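Local coordinates for glucose-6-phosphate isomerase (PDB 6OTU), which catalyses the reversible isomerisation of glucose-6-phosphate to fructose-6-phosphate, at residues Cys86-Ala91 with Leu107-Arg112; Leu136-Phe141 with Glu258-Trp263; Val206-Lys211 with Glu238-Val243; Ala334-Ser339 with Thr382-Ser387; Val401-Phe406 with Ala428-Gln433. One frame throughout, in Å; residues are numbered along the deposited sequence.

Contact 1: Cys86-Ala91 with Leu107-Arg112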
# COMPACT_ATOMS: atom_id res chain seq x y z
N CYS A 86 23.48 22.93 5.97
CA CYS A 86 23.58 23.52 4.64
C CYS A 86 22.22 23.53 3.94
O CYS A 86 21.79 24.56 3.41
CB CYS A 86 24.63 22.75 3.81
SG CYS A 86 26.36 23.35 4.10
N MET A 87 21.50 22.39 4.00
CA MET A 87 20.16 22.32 3.42
C MET A 87 19.24 23.35 4.05
O MET A 87 18.59 24.14 3.35
CB MET A 87 19.59 20.91 3.62
CG MET A 87 18.30 20.65 2.88
SD MET A 87 17.46 19.09 3.32
CE MET A 87 16.63 19.57 4.85
N GLN A 88 19.19 23.38 5.39
CA GLN A 88 18.27 24.28 6.08
C GLN A 88 18.67 25.74 5.93
O GLN A 88 17.81 26.63 6.02
CB GLN A 88 18.16 23.91 7.56
CG GLN A 88 17.46 22.57 7.83
CD GLN A 88 17.15 22.39 9.31
OE1 GLN A 88 16.75 23.34 9.99
NE2 GLN A 88 17.35 21.18 9.81
N GLN A 89 19.96 26.02 5.75
CA GLN A 89 20.41 27.40 5.66
C GLN A 89 20.26 27.96 4.25
O GLN A 89 20.36 29.18 4.06
CB GLN A 89 21.87 27.54 6.13
CG GLN A 89 22.13 27.27 7.62
CD GLN A 89 21.72 28.42 8.54
OE1 GLN A 89 21.90 29.60 8.21
NE2 GLN A 89 21.18 28.08 9.71
N GLY A 90 20.04 27.09 3.26
CA GLY A 90 19.77 27.50 1.90
C GLY A 90 20.81 27.15 0.86
O GLY A 90 20.73 27.68 -0.26
N ALA A 91 21.77 26.28 1.15
CA ALA A 91 22.80 25.94 0.17
C ALA A 91 22.20 25.19 -1.03
O ALA A 91 21.11 24.61 -0.97
CB ALA A 91 23.92 25.12 0.81
N LEU A 107 14.35 23.84 0.33
CA LEU A 107 13.98 24.76 1.40
C LEU A 107 12.58 24.50 1.96
O LEU A 107 11.91 25.44 2.42
CB LEU A 107 14.11 26.20 0.91
CG LEU A 107 15.55 26.71 1.02
CD1 LEU A 107 15.74 28.00 0.22
CD2 LEU A 107 15.89 26.92 2.49
N HIS A 108 12.13 23.24 1.99
CA HIS A 108 10.86 22.95 2.65
C HIS A 108 10.91 23.28 4.16
O HIS A 108 9.88 23.68 4.72
CB HIS A 108 10.45 21.50 2.41
CG HIS A 108 11.53 20.51 2.70
ND1 HIS A 108 12.57 20.27 1.83
CD2 HIS A 108 11.72 19.68 3.75
CE1 HIS A 108 13.36 19.34 2.34
NE2 HIS A 108 12.87 18.98 3.51
N THR A 109 12.08 23.16 4.81
CA THR A 109 12.15 23.56 6.23
C THR A 109 11.84 25.04 6.43
O THR A 109 11.29 25.43 7.47
CB THR A 109 13.53 23.23 6.84
OG1 THR A 109 14.57 23.85 6.09
CG2 THR A 109 13.76 21.72 6.89
N ALA A 110 12.18 25.89 5.45
CA ALA A 110 11.93 27.31 5.62
C ALA A 110 10.43 27.65 5.56
O ALA A 110 10.04 28.72 6.03
CB ALA A 110 12.72 28.10 4.58
N THR A 111 9.59 26.76 5.02
CA THR A 111 8.16 27.04 4.98
C THR A 111 7.50 26.97 6.35
O THR A 111 6.36 27.45 6.50
CB THR A 111 7.42 26.08 4.03
OG1 THR A 111 7.50 24.74 4.53
CG2 THR A 111 8.03 26.14 2.65
N ARG A 112 8.17 26.39 7.36
CA ARG A 112 7.69 26.42 8.73
C ARG A 112 8.67 27.05 9.71
O ARG A 112 8.30 27.26 10.88
CB ARG A 112 7.32 25.00 9.22
CG ARG A 112 8.47 23.97 9.26
CD ARG A 112 8.55 23.15 7.96
NE ARG A 112 9.37 21.94 8.12
CZ ARG A 112 9.31 20.87 7.32
NH1 ARG A 112 8.49 20.83 6.27
NH2 ARG A 112 10.11 19.83 7.56
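Met-87, in the last turn of helix 80-89, sends its side chain across to His-108 and Thr-109. CG lies anti to the backbone N (chi1 -171°), SD continues extended (chi2 -170°), and the bend comes at CE (chi3 80°). SD stands 5.1 Å from the centroid of the His-108 ring in an oblique sulfur-aromatic contact. At the tip, CE meets His-108 NE2 at 4.0 Å and also Thr-109 CG2. Next to it, Gln-88 CG sits 3.6 Å from Thr-109 OG1, the two side chains crossing at about a right angle; Gln-88 NE2 reaches past to the carbonyl of Asp-301. Leu-107 CD2 packs on the helix end, 4.0 Å from Gly-90 CA, where the positive phi of Gly-90 closes a Schellman motif. His-108 also stacks on Phe-270, and its carbonyl O accepts from both N and OG1 of Thr-111. The meeting is mostly of carbon and sulfur, with Thr-109 OG1 and His-108 NE2 meeting carbon: buried van der Waals packing joins the helix end to the turn leading into helix 110-113.

Contact 2: Leu136-Phe141 with Glu258-Trp263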
# COMPACT_ATOMS: atom_id res chain seq x y z
N LEU A 136 -0.55 34.40 6.47
CA LEU A 136 -1.50 35.42 6.89
C LEU A 136 -2.53 35.69 5.80
O LEU A 136 -3.68 36.01 6.10
CB LEU A 136 -0.77 36.71 7.30
CG LEU A 136 0.37 36.48 8.31
CD1 LEU A 136 1.48 37.51 8.13
CD2 LEU A 136 -0.13 36.43 9.76
N ARG A 137 -2.14 35.54 4.54
CA ARG A 137 -3.14 35.60 3.49
C ARG A 137 -4.10 34.43 3.60
O ARG A 137 -5.29 34.58 3.30
CB ARG A 137 -2.47 35.64 2.12
CG ARG A 137 -1.73 36.95 1.86
CD ARG A 137 -1.08 36.97 0.50
NE ARG A 137 -2.06 36.70 -0.54
CZ ARG A 137 -2.03 35.65 -1.34
NH1 ARG A 137 -2.98 35.49 -2.25
NH2 ARG A 137 -1.04 34.76 -1.25
N LEU A 138 -3.61 33.27 4.06
CA LEU A 138 -4.48 32.11 4.26
C LEU A 138 -5.48 32.36 5.38
O LEU A 138 -6.68 32.13 5.22
CB LEU A 138 -3.63 30.86 4.55
CG LEU A 138 -4.35 29.54 4.81
CD1 LEU A 138 -5.09 29.08 3.57
CD2 LEU A 138 -3.37 28.46 5.28
N ALA A 139 -4.99 32.84 6.53
CA ALA A 139 -5.89 33.15 7.64
C ALA A 139 -7.01 34.09 7.20
O ALA A 139 -8.18 33.87 7.52
CB ALA A 139 -5.11 33.74 8.81
N GLU A 140 -6.66 35.15 6.45
CA GLU A 140 -7.67 36.06 5.92
C GLU A 140 -8.63 35.34 4.99
O GLU A 140 -9.84 35.59 5.02
CB GLU A 140 -7.00 37.20 5.16
CG GLU A 140 -6.68 38.44 5.94
CD GLU A 140 -5.98 39.47 5.07
OE1 GLU A 140 -5.73 39.18 3.88
OE2 GLU A 140 -5.68 40.58 5.59
N PHE A 141 -8.10 34.45 4.16
CA PHE A 141 -8.93 33.76 3.17
C PHE A 141 -9.88 32.78 3.84
O PHE A 141 -11.04 32.63 3.41
CB PHE A 141 -8.03 33.06 2.15
CG PHE A 141 -8.77 32.12 1.23
CD1 PHE A 141 -9.41 32.60 0.10
CD2 PHE A 141 -8.88 30.78 1.53
CE1 PHE A 141 -10.11 31.75 -0.74
CE2 PHE A 141 -9.59 29.91 0.69
CZ PHE A 141 -10.20 30.39 -0.43
N GLU A 258 -8.64 32.99 -5.81
CA GLU A 258 -7.44 33.33 -5.08
C GLU A 258 -6.32 32.44 -5.58
O GLU A 258 -6.57 31.38 -6.17
CB GLU A 258 -7.62 33.18 -3.56
CG GLU A 258 -6.46 33.68 -2.67
CD GLU A 258 -6.05 35.12 -2.95
OE1 GLU A 258 -5.34 35.36 -3.94
OE2 GLU A 258 -6.42 36.02 -2.16
N VAL A 259 -5.09 32.89 -5.37
CA VAL A 259 -3.90 32.16 -5.81
C VAL A 259 -2.89 32.19 -4.67
O VAL A 259 -2.52 33.26 -4.19
CB VAL A 259 -3.28 32.77 -7.08
CG1 VAL A 259 -1.93 32.11 -7.39
CG2 VAL A 259 -4.26 32.67 -8.28
N PHE A 260 -2.45 31.00 -4.24
CA PHE A 260 -1.40 30.86 -3.23
C PHE A 260 -0.14 30.31 -3.89
O PHE A 260 -0.19 29.66 -4.93
CB PHE A 260 -1.85 29.96 -2.07
CG PHE A 260 -3.03 30.51 -1.29
CD1 PHE A 260 -2.83 31.37 -0.22
CD2 PHE A 260 -4.34 30.18 -1.65
CE1 PHE A 260 -3.92 31.89 0.50
CE2 PHE A 260 -5.43 30.68 -0.95
CZ PHE A 260 -5.22 31.55 0.13
N HIS A 261 1.01 30.57 -3.27
CA HIS A 261 2.30 30.26 -3.86
C HIS A 261 3.11 29.31 -2.99
O HIS A 261 3.10 29.41 -1.75
CB HIS A 261 3.13 31.53 -4.10
CG HIS A 261 2.43 32.57 -4.90
ND1 HIS A 261 2.28 33.87 -4.46
CD2 HIS A 261 1.84 32.52 -6.12
CE1 HIS A 261 1.63 34.57 -5.37
NE2 HIS A 261 1.35 33.77 -6.39
N LEU A 262 3.83 28.42 -3.65
CA LEU A 262 5.08 27.85 -3.17
C LEU A 262 6.17 28.37 -4.11
O LEU A 262 5.94 29.29 -4.90
CB LEU A 262 5.00 26.32 -3.11
CG LEU A 262 4.83 25.53 -4.42
CD1 LEU A 262 5.40 24.12 -4.23
CD2 LEU A 262 3.37 25.47 -4.89
N TRP A 263 7.37 27.79 -4.04
CA TRP A 263 8.50 28.27 -4.84
C TRP A 263 9.29 27.07 -5.36
O TRP A 263 9.02 25.92 -5.00
CB TRP A 263 9.37 29.24 -4.01
CG TRP A 263 8.51 30.37 -3.52
CD1 TRP A 263 8.27 31.55 -4.16
CD2 TRP A 263 7.70 30.38 -2.34
NE1 TRP A 263 7.37 32.30 -3.43
CE2 TRP A 263 7.01 31.60 -2.31
CE3 TRP A 263 7.49 29.47 -1.30
CZ2 TRP A 263 6.14 31.95 -1.28
CZ3 TRP A 263 6.62 29.81 -0.28
CH2 TRP A 263 5.96 31.03 -0.28
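Helix 136-141 runs nearly antiparallel to strand 258-262, their axes 10.2 Å apart at closest and their directions 152° apart. Arg-137 makes both its polar contacts with the strand through NH1, its chain bent at NE (chi3 55°): NH1 donates an almost straight bond to Val-259 O (3.0 Å, 168°) and forms a salt bridge with Glu-258 OE1 at 2.9 Å. Both oxygens lie roughly in the guanidinium plane, off its rim, with the carboxylate nearly perpendicular. Glu-258 OE1 also takes the N-H of Val-259 on its anti lone pair and pairs with Lys-253, and Arg-137 NH2 has its own salt bridge to Glu-134. Phe-260 turns its edge to the face of Phe-141 in a T-shaped pair, centroids 5.5 Å apart; Phe-260 CZ comes 3.8 Å from Phe-141 CG. Phe-260 CE1 touches Leu-138 CB at 4.2 Å. The helix packs on strand 258-262, an outer strand of the parallel sheet within this chain, with helix 275-285 meeting Leu-138 and Phe-260, and strand 240-245 touching both phenylalanines.

Contact 3: Val206-Lys211 with Glu238-Val243. With G6Q (glucose-6-phosphate), chain E.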
# COMPACT_ATOMS: atom_id res chain seq x y z
N VAL A 206 -12.99 24.47 -5.16
CA VAL A 206 -12.08 23.58 -5.88
C VAL A 206 -10.68 24.15 -5.80
O VAL A 206 -10.43 25.26 -6.27
CB VAL A 206 -12.50 23.41 -7.35
CG1 VAL A 206 -11.46 22.55 -8.09
CG2 VAL A 206 -13.90 22.81 -7.46
N VAL A 207 -9.75 23.41 -5.22
CA VAL A 207 -8.38 23.87 -5.03
C VAL A 207 -7.49 23.09 -5.99
O VAL A 207 -7.22 21.90 -5.78
CB VAL A 207 -7.91 23.71 -3.57
CG1 VAL A 207 -6.52 24.33 -3.37
CG2 VAL A 207 -8.91 24.36 -2.63
N VAL A 208 -7.04 23.76 -7.05
CA VAL A 208 -6.14 23.15 -8.02
C VAL A 208 -4.70 23.38 -7.57
O VAL A 208 -4.24 24.53 -7.48
CB VAL A 208 -6.38 23.72 -9.43
CG1 VAL A 208 -5.77 22.80 -10.48
CG2 VAL A 208 -7.87 23.91 -9.68
N VAL A 209 -4.00 22.30 -7.27
CA VAL A 209 -2.67 22.36 -6.69
C VAL A 209 -1.71 21.75 -7.70
O VAL A 209 -1.78 20.54 -7.98
CB VAL A 209 -2.60 21.63 -5.34
CG1 VAL A 209 -1.20 21.69 -4.76
CG2 VAL A 209 -3.63 22.20 -4.36
N SER A 210 -0.82 22.57 -8.25
CA SER A 210 0.17 22.07 -9.21
C SER A 210 1.34 23.04 -9.19
O SER A 210 1.19 24.19 -9.60
CB SER A 210 -0.44 21.97 -10.61
OG SER A 210 0.58 21.97 -11.60
N LYS A 211 2.50 22.57 -8.73
CA LYS A 211 3.68 23.43 -8.63
C LYS A 211 4.05 24.00 -9.99
O LYS A 211 4.10 25.23 -10.17
CB LYS A 211 4.86 22.65 -8.02
CG LYS A 211 6.18 23.42 -7.98
CD LYS A 211 7.27 22.71 -7.15
CE LYS A 211 8.65 23.34 -7.37
NZ LYS A 211 9.74 22.61 -6.66
N GLU A 238 -15.53 32.02 -9.29
CA GLU A 238 -15.80 32.22 -7.87
C GLU A 238 -15.50 30.99 -7.02
O GLU A 238 -15.39 31.10 -5.79
CB GLU A 238 -17.27 32.64 -7.68
N HIS A 239 -15.34 29.81 -7.63
CA HIS A 239 -15.18 28.55 -6.90
C HIS A 239 -13.79 27.92 -7.01
O HIS A 239 -13.55 26.90 -6.34
CB HIS A 239 -16.23 27.54 -7.37
CG HIS A 239 -17.64 27.94 -7.06
ND1 HIS A 239 -18.30 27.52 -5.93
CD2 HIS A 239 -18.51 28.73 -7.74
CE1 HIS A 239 -19.52 28.03 -5.93
NE2 HIS A 239 -19.67 28.77 -7.02
N PHE A 240 -12.88 28.48 -7.81
CA PHE A 240 -11.59 27.85 -8.07
C PHE A 240 -10.45 28.65 -7.45
O PHE A 240 -10.34 29.86 -7.67
CB PHE A 240 -11.36 27.67 -9.57
CG PHE A 240 -12.24 26.61 -10.17
CD1 PHE A 240 -13.59 26.85 -10.38
CD2 PHE A 240 -11.72 25.36 -10.47
CE1 PHE A 240 -14.40 25.86 -10.90
CE2 PHE A 240 -12.54 24.36 -11.01
CZ PHE A 240 -13.88 24.62 -11.22
N VAL A 241 -9.62 27.96 -6.68
CA VAL A 241 -8.43 28.51 -6.04
C VAL A 241 -7.22 27.79 -6.61
O VAL A 241 -7.28 26.57 -6.85
CB VAL A 241 -8.51 28.36 -4.50
CG1 VAL A 241 -7.12 28.41 -3.86
CG2 VAL A 241 -9.42 29.43 -3.90
N ALA A 242 -6.14 28.52 -6.86
CA ALA A 242 -4.91 27.91 -7.34
C ALA A 242 -3.82 27.95 -6.26
O ALA A 242 -3.74 28.89 -5.46
CB ALA A 242 -4.41 28.56 -8.62
N VAL A 243 -3.02 26.90 -6.25
CA VAL A 243 -1.80 26.80 -5.45
C VAL A 243 -0.72 26.36 -6.42
O VAL A 243 -0.79 25.26 -6.97
CB VAL A 243 -1.94 25.81 -4.29
CG1 VAL A 243 -0.66 25.74 -3.46
CG2 VAL A 243 -3.12 26.20 -3.40
C1 G6Q E . 7.22 15.52 -6.28
C2 G6Q E . 7.20 15.02 -7.73
C3 G6Q E . 5.80 14.76 -8.27
C4 G6Q E . 4.97 16.02 -8.51
C5 G6Q E . 3.74 15.73 -9.36
C6 G6Q E . 2.81 16.92 -9.46
O1 G6Q E . 8.24 15.89 -5.80
O2 G6Q E . 7.87 15.93 -8.58
O3 G6Q E . 5.09 13.89 -7.38
O4 G6Q E . 4.55 16.58 -7.26
O5 G6Q E . 4.17 15.31 -10.66
O6 G6Q E . 3.58 18.04 -9.99
P G6Q E . 2.91 19.51 -10.01
O1P G6Q E . 2.66 19.90 -8.56
O2P G6Q E . 3.97 20.39 -10.67
O3P G6Q E . 1.64 19.41 -10.82
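Ser-210, tied through its N to Val-243 O at 3.0 Å, has its OG held between two groups: anti to the backbone N (chi1 159°), OG donates to O3P of glucose-6-phosphate at 2.9 Å and takes the N-H of Gly-213, which fixes it. Lys-211 N gives a 2.7 Å bond to O1P of the same phosphate, while Lys-211 NZ, at the end of an extended chain, turns instead to the carbonyls of Asp-264 and Ile-266. Back along the strands the backbone bonds run Val-206 N to His-239 O, Val-241 N to Val-206 O, Val-208 N to Val-241 O and Val-243 N to Val-208 O, with CA-H...O contacts as a secondary set. Strands 204-209 and 240-245 are neighbours in a parallel sheet, joined through helix 216-231 as a beta-alpha-beta unit of the sugar isomerase (SIS) fold. On the face toward that helix, Val-206 lies beside Phe-240 and lays CB over the ring in a CH-pi contact, 4.0 Å from its centroid, with Val-206 CG1 3.6 Å from Phe-240 CE2; Val-208 CG2 approaches the ring edge. On the other face, Val-207 CG1 meets Val-243 CG2 at 3.9 Å and Val-209 CG2 meets Val-243 CB, against helix 275-285.

Contact 4: Ala334-Ser339 with Thr382-Ser387. With G6Q (glucose-6-phosphate), chain B.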
# COMPACT_ATOMS: atom_id res chain seq x y z
N ALA A 334 9.01 -2.13 5.93
CA ALA A 334 7.57 -2.01 6.18
C ALA A 334 7.32 -0.98 7.28
O ALA A 334 7.82 -1.12 8.40
CB ALA A 334 6.97 -3.35 6.59
N VAL A 335 6.51 0.02 6.97
CA VAL A 335 6.06 1.01 7.95
C VAL A 335 4.67 0.60 8.42
O VAL A 335 3.74 0.51 7.61
CB VAL A 335 6.08 2.43 7.37
CG1 VAL A 335 5.86 3.46 8.46
CG2 VAL A 335 7.41 2.70 6.62
N ILE A 336 4.52 0.36 9.72
CA ILE A 336 3.30 -0.25 10.26
C ILE A 336 2.66 0.65 11.31
O ILE A 336 2.99 0.53 12.50
CB ILE A 336 3.58 -1.65 10.85
CG1 ILE A 336 4.27 -2.56 9.82
CG2 ILE A 336 2.31 -2.28 11.41
CD1 ILE A 336 3.42 -2.86 8.58
N PRO A 337 1.77 1.57 10.94
CA PRO A 337 1.13 2.43 11.95
C PRO A 337 -0.04 1.73 12.64
O PRO A 337 -0.95 1.20 11.99
CB PRO A 337 0.67 3.66 11.15
CG PRO A 337 1.15 3.41 9.66
CD PRO A 337 1.42 1.94 9.55
N TYR A 338 -0.02 1.71 13.98
CA TYR A 338 -1.15 1.20 14.76
C TYR A 338 -2.08 2.37 15.05
O TYR A 338 -2.24 2.84 16.18
CB TYR A 338 -0.68 0.52 16.05
CG TYR A 338 -0.27 -0.93 15.81
CD1 TYR A 338 0.80 -1.23 14.97
CD2 TYR A 338 -0.96 -2.00 16.41
CE1 TYR A 338 1.18 -2.53 14.74
CE2 TYR A 338 -0.58 -3.32 16.17
CZ TYR A 338 0.49 -3.58 15.33
OH TYR A 338 0.90 -4.87 15.05
N SER A 339 -2.70 2.86 13.97
CA SER A 339 -3.33 4.18 13.96
C SER A 339 -4.23 4.36 12.75
O SER A 339 -3.73 4.49 11.63
CB SER A 339 -2.26 5.28 13.97
OG SER A 339 -2.85 6.56 14.11
N THR A 382 -4.11 -3.22 13.96
CA THR A 382 -3.75 -4.64 13.94
C THR A 382 -4.07 -5.41 12.63
O THR A 382 -3.79 -6.61 12.56
CB THR A 382 -4.49 -5.43 15.07
OG1 THR A 382 -5.90 -5.24 14.93
CG2 THR A 382 -4.03 -5.03 16.49
N ASN A 383 -4.69 -4.76 11.63
CA ASN A 383 -5.07 -5.50 10.42
C ASN A 383 -3.90 -6.31 9.86
O ASN A 383 -4.07 -7.47 9.48
CB ASN A 383 -5.60 -4.57 9.33
CG ASN A 383 -6.76 -3.72 9.79
OD1 ASN A 383 -6.63 -2.97 10.75
ND2 ASN A 383 -7.89 -3.81 9.10
N CYS A 384 -2.71 -5.71 9.83
CA CYS A 384 -1.53 -6.37 9.25
C CYS A 384 -1.24 -7.72 9.91
O CYS A 384 -0.73 -8.63 9.24
CB CYS A 384 -0.30 -5.46 9.36
SG CYS A 384 0.14 -5.05 11.08
N GLN A 385 -1.54 -7.87 11.20
CA GLN A 385 -1.33 -9.15 11.90
C GLN A 385 -2.14 -10.30 11.29
O GLN A 385 -1.78 -11.47 11.48
CB GLN A 385 -1.69 -9.02 13.39
CG GLN A 385 -1.07 -7.80 14.06
CD GLN A 385 -1.53 -7.60 15.49
OE1 GLN A 385 -0.98 -6.76 16.22
NE2 GLN A 385 -2.54 -8.35 15.90
N HIS A 386 -3.22 -10.00 10.57
CA HIS A 386 -4.07 -11.03 10.00
C HIS A 386 -3.76 -11.32 8.54
O HIS A 386 -4.44 -12.15 7.93
CB HIS A 386 -5.55 -10.63 10.14
CG HIS A 386 -5.96 -10.31 11.54
ND1 HIS A 386 -6.68 -11.18 12.32
CD2 HIS A 386 -5.72 -9.22 12.31
CE1 HIS A 386 -6.88 -10.64 13.51
NE2 HIS A 386 -6.29 -9.46 13.54
N SER A 387 -2.75 -10.66 7.98
CA SER A 387 -2.50 -10.80 6.56
C SER A 387 -1.02 -11.06 6.29
O SER A 387 -0.55 -12.19 6.49
CB SER A 387 -3.00 -9.57 5.79
OG SER A 387 -2.20 -8.43 6.03
C1 G6Q B . -7.46 -15.39 6.31
C2 G6Q B . -6.76 -15.25 7.67
C3 G6Q B . -7.18 -14.02 8.46
C4 G6Q B . -8.61 -14.09 9.00
C5 G6Q B . -8.86 -13.02 10.06
C6 G6Q B . -10.31 -12.94 10.48
O1 G6Q B . -7.31 -16.38 5.68
O2 G6Q B . -6.96 -16.42 8.46
O3 G6Q B . -7.05 -12.85 7.64
O4 G6Q B . -9.55 -13.92 7.94
O5 G6Q B . -8.01 -13.27 11.19
O6 G6Q B . -10.70 -14.26 10.96
P G6Q B . -12.25 -14.56 11.28
O1P G6Q B . -13.01 -14.41 9.97
O2P G6Q B . -12.26 -15.99 11.80
O3P G6Q B . -12.69 -13.55 12.33
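Tyr-338 and Gln-385 supply the polar link between these segments: Tyr-338 OH donates to Gln-385 OE1 at 2.9 Å, in the plane of the amide carbonyl and on a lone pair. The two side chains cross at about a right angle, with ring and amide planes 52° apart. Gln-385 NE2 bonds to Asn-429 OD1 on helix 422-439, so both ends of the amide are engaged and its rotation is fixed. The sulfur contacts come from Cys-384. Its SG, placed between the backbone N and the carbonyl carbon (chi1 61°), lies 3.5 Å from Ile-336 CG2 and obliquely beside the Tyr-338 ring, 5.3 Å from the centroid. Apolar packing adds Thr-382 CG2 against Tyr-338 CE2 at 3.9 Å, while Thr-382 OG1 turns to Glu-217 of the second subunit. Of segment 382-387, His-386 bonds the ligand: its carbonyl O accepts from O3 of glucose-6-phosphate at 2.7 Å, and its ND1 shares a 2.7 Å hydrogen bond with O5 at the ring edge. NE2 of the same ring bonds to Glu-217 of the second subunit, whose Ser-210 and Lys-211 hold the sugar's phosphate. The packing on strand 332-337 thus backs the 3-10 turn that presents His-386, an active-site residue, to the ligand in a pocket shared with the second subunit, the dimer-interface site of phosphoglucose isomerases.

Contact 5: Val401-Phe406 with Ala428-Gln433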
# COMPACT_ATOMS: atom_id res chain seq x y z
N VAL A 401 10.88 -3.71 10.11
CA VAL A 401 9.62 -3.02 10.36
C VAL A 401 9.86 -1.76 11.18
O VAL A 401 10.67 -1.75 12.11
CB VAL A 401 8.60 -3.94 11.10
CG1 VAL A 401 7.47 -3.12 11.73
CG2 VAL A 401 8.03 -4.95 10.16
N GLU A 402 9.14 -0.70 10.83
CA GLU A 402 9.03 0.51 11.61
C GLU A 402 7.60 0.58 12.15
O GLU A 402 6.66 0.90 11.42
CB GLU A 402 9.38 1.74 10.77
CG GLU A 402 10.83 1.75 10.26
CD GLU A 402 11.15 2.95 9.36
OE1 GLU A 402 10.24 3.50 8.71
OE2 GLU A 402 12.33 3.34 9.32
N PHE A 403 7.43 0.28 13.44
CA PHE A 403 6.13 0.37 14.09
C PHE A 403 5.87 1.80 14.51
O PHE A 403 6.75 2.46 15.07
CB PHE A 403 6.05 -0.53 15.33
CG PHE A 403 5.97 -1.99 15.03
CD1 PHE A 403 4.84 -2.53 14.45
CD2 PHE A 403 7.05 -2.82 15.31
CE1 PHE A 403 4.76 -3.89 14.16
CE2 PHE A 403 6.98 -4.19 15.04
CZ PHE A 403 5.83 -4.72 14.46
N ILE A 404 4.64 2.26 14.30
CA ILE A 404 4.23 3.57 14.80
C ILE A 404 2.97 3.40 15.64
O ILE A 404 1.98 2.83 15.15
CB ILE A 404 3.98 4.58 13.66
CG1 ILE A 404 5.17 4.58 12.70
CG2 ILE A 404 3.70 5.96 14.26
CD1 ILE A 404 5.16 5.71 11.67
N GLY A 405 2.99 3.92 16.87
CA GLY A 405 1.86 3.76 17.75
C GLY A 405 1.64 4.93 18.69
O GLY A 405 2.46 5.85 18.81
N PHE A 406 0.49 4.88 19.37
CA PHE A 406 0.09 5.92 20.30
C PHE A 406 -0.51 5.29 21.54
O PHE A 406 -1.05 4.18 21.51
CB PHE A 406 -0.89 6.90 19.64
CG PHE A 406 -0.39 7.45 18.35
CD1 PHE A 406 0.43 8.57 18.34
CD2 PHE A 406 -0.65 6.81 17.15
CE1 PHE A 406 0.95 9.07 17.15
CE2 PHE A 406 -0.15 7.31 15.95
CZ PHE A 406 0.66 8.45 15.95
N ALA A 428 -0.64 -2.85 23.00
CA ALA A 428 -0.06 -4.10 23.47
C ALA A 428 0.20 -5.06 22.33
O ALA A 428 1.22 -5.77 22.32
CB ALA A 428 -1.00 -4.75 24.50
N ASN A 429 -0.71 -5.12 21.36
CA ASN A 429 -0.51 -5.93 20.17
C ASN A 429 0.76 -5.52 19.43
O ASN A 429 1.54 -6.38 19.00
CB ASN A 429 -1.72 -5.82 19.24
CG ASN A 429 -2.74 -6.94 19.44
OD1 ASN A 429 -2.70 -7.97 18.76
ND2 ASN A 429 -3.68 -6.72 20.35
N LEU A 430 0.98 -4.21 19.25
CA LEU A 430 2.20 -3.73 18.61
C LEU A 430 3.44 -4.23 19.35
O LEU A 430 4.35 -4.82 18.75
CB LEU A 430 2.19 -2.20 18.53
CG LEU A 430 3.28 -1.37 17.83
CD1 LEU A 430 2.86 0.11 17.71
CD2 LEU A 430 4.68 -1.45 18.49
N VAL A 431 3.48 -4.01 20.67
CA VAL A 431 4.62 -4.45 21.48
C VAL A 431 4.83 -5.96 21.34
O VAL A 431 5.95 -6.44 21.13
CB VAL A 431 4.41 -4.05 22.95
CG1 VAL A 431 5.41 -4.75 23.84
CG2 VAL A 431 4.48 -2.50 23.11
N ALA A 432 3.75 -6.74 21.47
CA ALA A 432 3.89 -8.19 21.44
C ALA A 432 4.47 -8.66 20.11
O ALA A 432 5.25 -9.63 20.08
CB ALA A 432 2.55 -8.87 21.69
N GLN A 433 4.13 -7.98 19.01
CA GLN A 433 4.55 -8.43 17.68
C GLN A 433 6.01 -8.11 17.41
O GLN A 433 6.75 -8.93 16.86
CB GLN A 433 3.65 -7.81 16.61
CG GLN A 433 2.25 -8.38 16.60
CD GLN A 433 2.08 -9.54 15.62
OE1 GLN A 433 3.01 -9.88 14.87
NE2 GLN A 433 0.89 -10.17 15.63
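Leu-430 meets Phe-403 and Gly-405 with its two methyl groups split between them. Its CG is anti to the backbone N (chi1 -176°), which carries the branch from the helix toward the strand. CD2 lies against the base of Phe-403, 3.6 Å from CB and 3.7 Å from CG, the two side chains running past one another with opposite headings. CD1 goes to the backbone, packing directly on Gly-405 CA at 3.8 Å and equally near Ile-404 O. Phe-403 holds CG anti to its carbonyl carbon (chi1 -73°), and Val-401 CG1 covers the centre of one ring face from within the strand. At the far end of the ring, CZ comes to 4.4 Å from Gln-433 CB, whose chain then leads away to bond with His-393. Helix segment 428-433 lies nearly antiparallel alongside strand 401-406, their directions 154° apart and axes 9.4 Å at closest, its outer side packing on the second subunit: a helix packed on a beta sheet, as in the alpha-beta-alpha sandwich of SIS domains.

Overall arrangement
From the N terminus, contact 1 closes a short loop between helix 80-89 and the turn into helix 110-113. Helix 122-148 follows, and contact 2 joins it to strand 258-262 over 116 intervening residues. Contact 3 falls within that span, pairing strands 204-209 and 240-245. Contacts 2 and 3 touch, because strands 240-245 and 258-262 are neighbours in the five-stranded parallel sheet. Contacts 4 and 5 come later, in series, at the second sheet: contact 4 closes a loop from strand 332-337 to the 3-10 turn before helix 389-394, contact 5 a shorter one from strand 401-406 to helix 422-439. The two strands pair, leaving the contact centres about 8 Å apart. Both contacts lie across the chain's centre from contact 2 and meet the second subunit.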